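PDB 6W5Q: peptidoglycan synthase activator LpoP from Pseudomonas aeruginosa, which probably activates a peptidoglycan synthase in cell-wall assembly, the globular C-terminal domain present here being a helical domain of the tetratricopeptide-repeat type. Local coordinates for residues E48-V51 with L52-A56; A104-A107 with L108-K112. All blocks are in the same frame, centred on the assembly; numbering follows the deposited sequence.

Contact 1: residues E48-V51 with L52-A56; sequences EPQV and LYRLA
Glu-48 and Leu-52 meet at the start of helix 49-61, where Leu-52 N gives the first i to i+4 hydrogen bond to Glu-48 O, 3.3 Å long and in the carbonyl plane. Glu-48 is the N-cap, and its side chain folds back over the first turn: with CG anti to the backbone N (chi1 175°) and a bend at chi2, the carboxylate reaches Gln-50 N, which donates to OE1 at 2.9 Å. OE1 receives it on its anti lone pair, on the side away from OE2. An acid at this end probably also gains from the helix dipole, and a long, weak ion pair links the same OE1 to Arg-82. Pro-49 brings no amide hydrogen to the first turn, but its O takes the shortest of the four backbone bonds, 2.7 Å from Tyr-53 N, and lies 3.4 Å from Tyr-53 CB. The Tyr-53 side chain packs on Leu-89 and Leu-92 of helix 83-99. Gln-50 O binds Arg-54 N and is also approached by the Arg-54 side chain: CG, placed beside its own backbone N (chi1 -47°), comes within 3.1 Å of that oxygen. The polar ends merely draw near, Gln-50 OE1 lying 4.3 Å from Arg-54 NH2. Val-51 O receives Leu-55 N at 2.9 Å in the carbonyl plane, with Leu-55 CB at 3.4 Å from the same oxygen. The isopropyl group of Val-51 faces helix 13-28 at Val-15 and Leu-19, while Leu-52 packs on Val-71 and Tyr-78 of helix 65-78. The arrangement is that of an N-capped helix start, here in a helix of a tetratricopeptide-repeat domain, whose helices pack as antiparallel pairs.

Contact 2: residues A104-A107 with L108-K112; sequences AGAA and LARQK. With SO4 (sulfate ion), chain J.
Ala-104 and Leu-108 open a run of four i to i+4 backbone hydrogen bonds in helix 103-114. Leu-108 N donates to Ala-104 O at 2.9 Å, nearly straight in line with the carbonyl, and Arg-110 N to Ala-106 O at 3.0 Å. The other two are more bent: Ala-109 N stands above the carbonyl plane of Gly-105, with an N-H...O angle of 137°, and Gln-111 N reaches Ala-107 O at 140°. Side-chain carbons press against these same carbonyl oxygens. Leu-108 CG, turned opposite its own carbonyl carbon (chi1 -69°), sits 3.3 Å from Ala-104 O, Ala-109 CB lies equally close to Gly-105 O, and Arg-110 CG is 3.1 Å from Ala-106 O. The two charged groups find their partners outside the two segments. The Arg-110 chain runs extended from CG to NE, carrying its guanidinium past Ala-106 CB to two salt bridges, NH1 with Glu-98 and NE with Glu-91, which should restrain its rotation. Lys-112, likewise extended beyond CG, gives NZ to O4 of a sulfate ion at 2.9 Å; the ion probably comes from the crystallisation liquor. At the start of the helix, Gly-105 N donates to the side chain of Asp-102. Helix 103-114 lies against helix 83-99, the buried methyl of Ala-106 meeting Glu-98, Arg-110 resting on Ala-94 and Gln-95, and Lys-112 touching Trp-90, whereas Ala-104, Ala-107, Leu-108 and Gln-111 are exposed.

Contacts 1 and 2 are short helical runs, each of more than two turns, set in series along the chain, their centres 20 Å apart and their nearest atoms about 12 Å apart, so neither touches the other. Contact 1 belongs to the interior of the helical array, its centre 4 Å from that of the chain, whereas contact 2 is at the C-terminal end, about 17 Å out. Helix 83-99 connects them, its leucines meeting contact 1 and its glutamates contact 2. The sulfate is held by Lys-112, at the end of contact 2, and does not by itself mark a functional site.

Contact 1: residues E48-V51 with L52-A56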
# COMPACT_ATOMS: atom_id res chain seq x y z
N GLU A 48 -4.15 -10.33 -1.27
CA GLU A 48 -3.30 -10.16 -0.10
C GLU A 48 -3.19 -8.67 0.23
O GLU A 48 -2.56 -7.92 -0.54
CB GLU A 48 -1.92 -10.77 -0.34
CG GLU A 48 -0.89 -10.54 0.78
CD GLU A 48 -1.37 -10.91 2.18
OE1 GLU A 48 -1.73 -9.99 2.96
OE2 GLU A 48 -1.38 -12.11 2.52
N PRO A 49 -3.78 -8.20 1.32
CA PRO A 49 -3.66 -6.76 1.64
C PRO A 49 -2.23 -6.31 1.89
O PRO A 49 -1.89 -5.15 1.61
CB PRO A 49 -4.54 -6.60 2.88
CG PRO A 49 -4.80 -8.00 3.39
CD PRO A 49 -4.67 -8.92 2.23
N GLN A 50 -1.37 -7.20 2.39
CA GLN A 50 0.02 -6.79 2.61
C GLN A 50 0.73 -6.50 1.29
O GLN A 50 1.57 -5.60 1.22
CB GLN A 50 0.76 -7.85 3.43
CG GLN A 50 0.47 -7.78 4.93
CD GLN A 50 1.61 -7.17 5.73
OE1 GLN A 50 2.31 -6.27 5.24
NE2 GLN A 50 1.83 -7.66 6.95
N VAL A 51 0.38 -7.22 0.23
CA VAL A 51 0.92 -6.89 -1.08
C VAL A 51 0.45 -5.51 -1.50
O VAL A 51 1.24 -4.67 -1.94
CB VAL A 51 0.53 -7.95 -2.12
CG1 VAL A 51 0.94 -7.49 -3.51
CG2 VAL A 51 1.19 -9.26 -1.79
N LEU A 52 -0.86 -5.25 -1.35
CA LEU A 52 -1.43 -3.97 -1.74
C LEU A 52 -0.86 -2.83 -0.91
O LEU A 52 -0.60 -1.73 -1.43
CB LEU A 52 -2.96 -4.04 -1.62
CG LEU A 52 -3.51 -5.07 -2.61
CD1 LEU A 52 -4.97 -5.33 -2.47
CD2 LEU A 52 -3.20 -4.65 -4.04
N TYR A 53 -0.62 -3.08 0.38
CA TYR A 53 -0.01 -2.08 1.24
C TYR A 53 1.34 -1.62 0.70
O TYR A 53 1.62 -0.42 0.62
CB TYR A 53 0.15 -2.65 2.65
CG TYR A 53 0.87 -1.71 3.58
CD1 TYR A 53 0.18 -0.65 4.17
CD2 TYR A 53 2.21 -1.88 3.88
CE1 TYR A 53 0.83 0.22 5.04
CE2 TYR A 53 2.87 -1.02 4.75
CZ TYR A 53 2.17 0.03 5.33
OH TYR A 53 2.81 0.90 6.18
N ARG A 54 2.20 -2.57 0.32
CA ARG A 54 3.51 -2.21 -0.21
C ARG A 54 3.39 -1.57 -1.59
O ARG A 54 4.16 -0.67 -1.94
CB ARG A 54 4.41 -3.45 -0.30
CG ARG A 54 4.38 -4.28 0.95
CD ARG A 54 5.68 -5.00 1.19
NE ARG A 54 5.64 -5.64 2.50
CZ ARG A 54 6.70 -6.08 3.17
NH1 ARG A 54 7.92 -5.96 2.65
NH2 ARG A 54 6.53 -6.63 4.36
N LEU A 55 2.46 -2.07 -2.40
CA LEU A 55 2.24 -1.49 -3.71
C LEU A 55 1.79 -0.04 -3.60
O LEU A 55 2.32 0.84 -4.29
CB LEU A 55 1.21 -2.34 -4.47
CG LEU A 55 0.94 -1.91 -5.92
CD1 LEU A 55 2.25 -1.58 -6.61
CD2 LEU A 55 0.15 -2.99 -6.68
N ALA A 56 0.85 0.24 -2.69
CA ALA A 56 0.42 1.62 -2.49
C ALA A 56 1.58 2.48 -2.02
O ALA A 56 1.69 3.65 -2.40
CB ALA A 56 -0.74 1.67 -1.48

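Contact 2: residues A104-A107 with L108-K112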
# COMPACT_ATOMS: atom_id res chain seq x y z
N ALA A 104 -8.75 17.78 4.37
CA ALA A 104 -9.92 17.26 5.09
C ALA A 104 -9.96 15.74 5.02
O ALA A 104 -9.99 15.06 6.05
CB ALA A 104 -11.20 17.89 4.53
N GLY A 105 -9.95 15.17 3.81
CA GLY A 105 -9.91 13.72 3.66
C GLY A 105 -8.70 13.07 4.31
O GLY A 105 -8.76 11.90 4.68
N ALA A 106 -7.59 13.81 4.44
CA ALA A 106 -6.43 13.28 5.15
C ALA A 106 -6.68 13.20 6.66
O ALA A 106 -6.27 12.23 7.31
CB ALA A 106 -5.22 14.15 4.84
N ALA A 107 -7.33 14.21 7.24
CA ALA A 107 -7.63 14.16 8.67
C ALA A 107 -8.67 13.10 8.96
O ALA A 107 -8.61 12.42 9.99
CB ALA A 107 -8.11 15.53 9.16
N LEU A 108 -9.65 12.96 8.07
CA LEU A 108 -10.70 11.99 8.26
C LEU A 108 -10.15 10.59 8.14
O LEU A 108 -10.66 9.66 8.78
CB LEU A 108 -11.81 12.23 7.23
CG LEU A 108 -12.62 13.52 7.43
CD1 LEU A 108 -13.66 13.71 6.35
CD2 LEU A 108 -13.29 13.50 8.80
N ALA A 109 -9.11 10.41 7.33
CA ALA A 109 -8.51 9.09 7.19
C ALA A 109 -7.67 8.76 8.41
O ALA A 109 -7.73 7.64 8.93
CB ALA A 109 -7.66 9.03 5.92
N ARG A 110 -6.90 9.74 8.91
CA ARG A 110 -6.11 9.52 10.11
C ARG A 110 -7.00 9.29 11.32
O ARG A 110 -6.56 8.67 12.30
CB ARG A 110 -5.20 10.72 10.39
CG ARG A 110 -4.19 10.98 9.30
CD ARG A 110 -2.92 11.65 9.83
NE ARG A 110 -1.82 11.44 8.89
CZ ARG A 110 -1.52 12.26 7.89
NH1 ARG A 110 -2.23 13.38 7.72
NH2 ARG A 110 -0.50 11.97 7.08
N GLN A 111 -8.24 9.80 11.27
CA GLN A 111 -9.22 9.52 12.31
C GLN A 111 -9.61 8.04 12.32
O GLN A 111 -9.81 7.45 13.39
CB GLN A 111 -10.46 10.37 12.12
CG GLN A 111 -10.65 11.49 13.08
CD GLN A 111 -12.07 12.00 13.07
OE1 GLN A 111 -12.95 11.40 12.44
NE2 GLN A 111 -12.32 13.10 13.77
N LYS A 112 -9.73 7.44 11.13
CA LYS A 112 -10.11 6.03 11.04
C LYS A 112 -8.96 5.12 11.41
O LYS A 112 -9.19 4.02 11.91
CB LYS A 112 -10.61 5.69 9.63
CG LYS A 112 -11.54 6.73 9.07
CD LYS A 112 -12.24 6.32 7.81
CE LYS A 112 -13.16 7.47 7.36
NZ LYS A 112 -13.56 7.38 5.94
S SO4 J . -14.89 4.78 3.92
O1 SO4 J . -14.33 5.97 3.27
O2 SO4 J . -16.18 4.46 3.32
O3 SO4 J . -13.99 3.64 3.74
O4 SO4 J . -15.06 5.01 5.36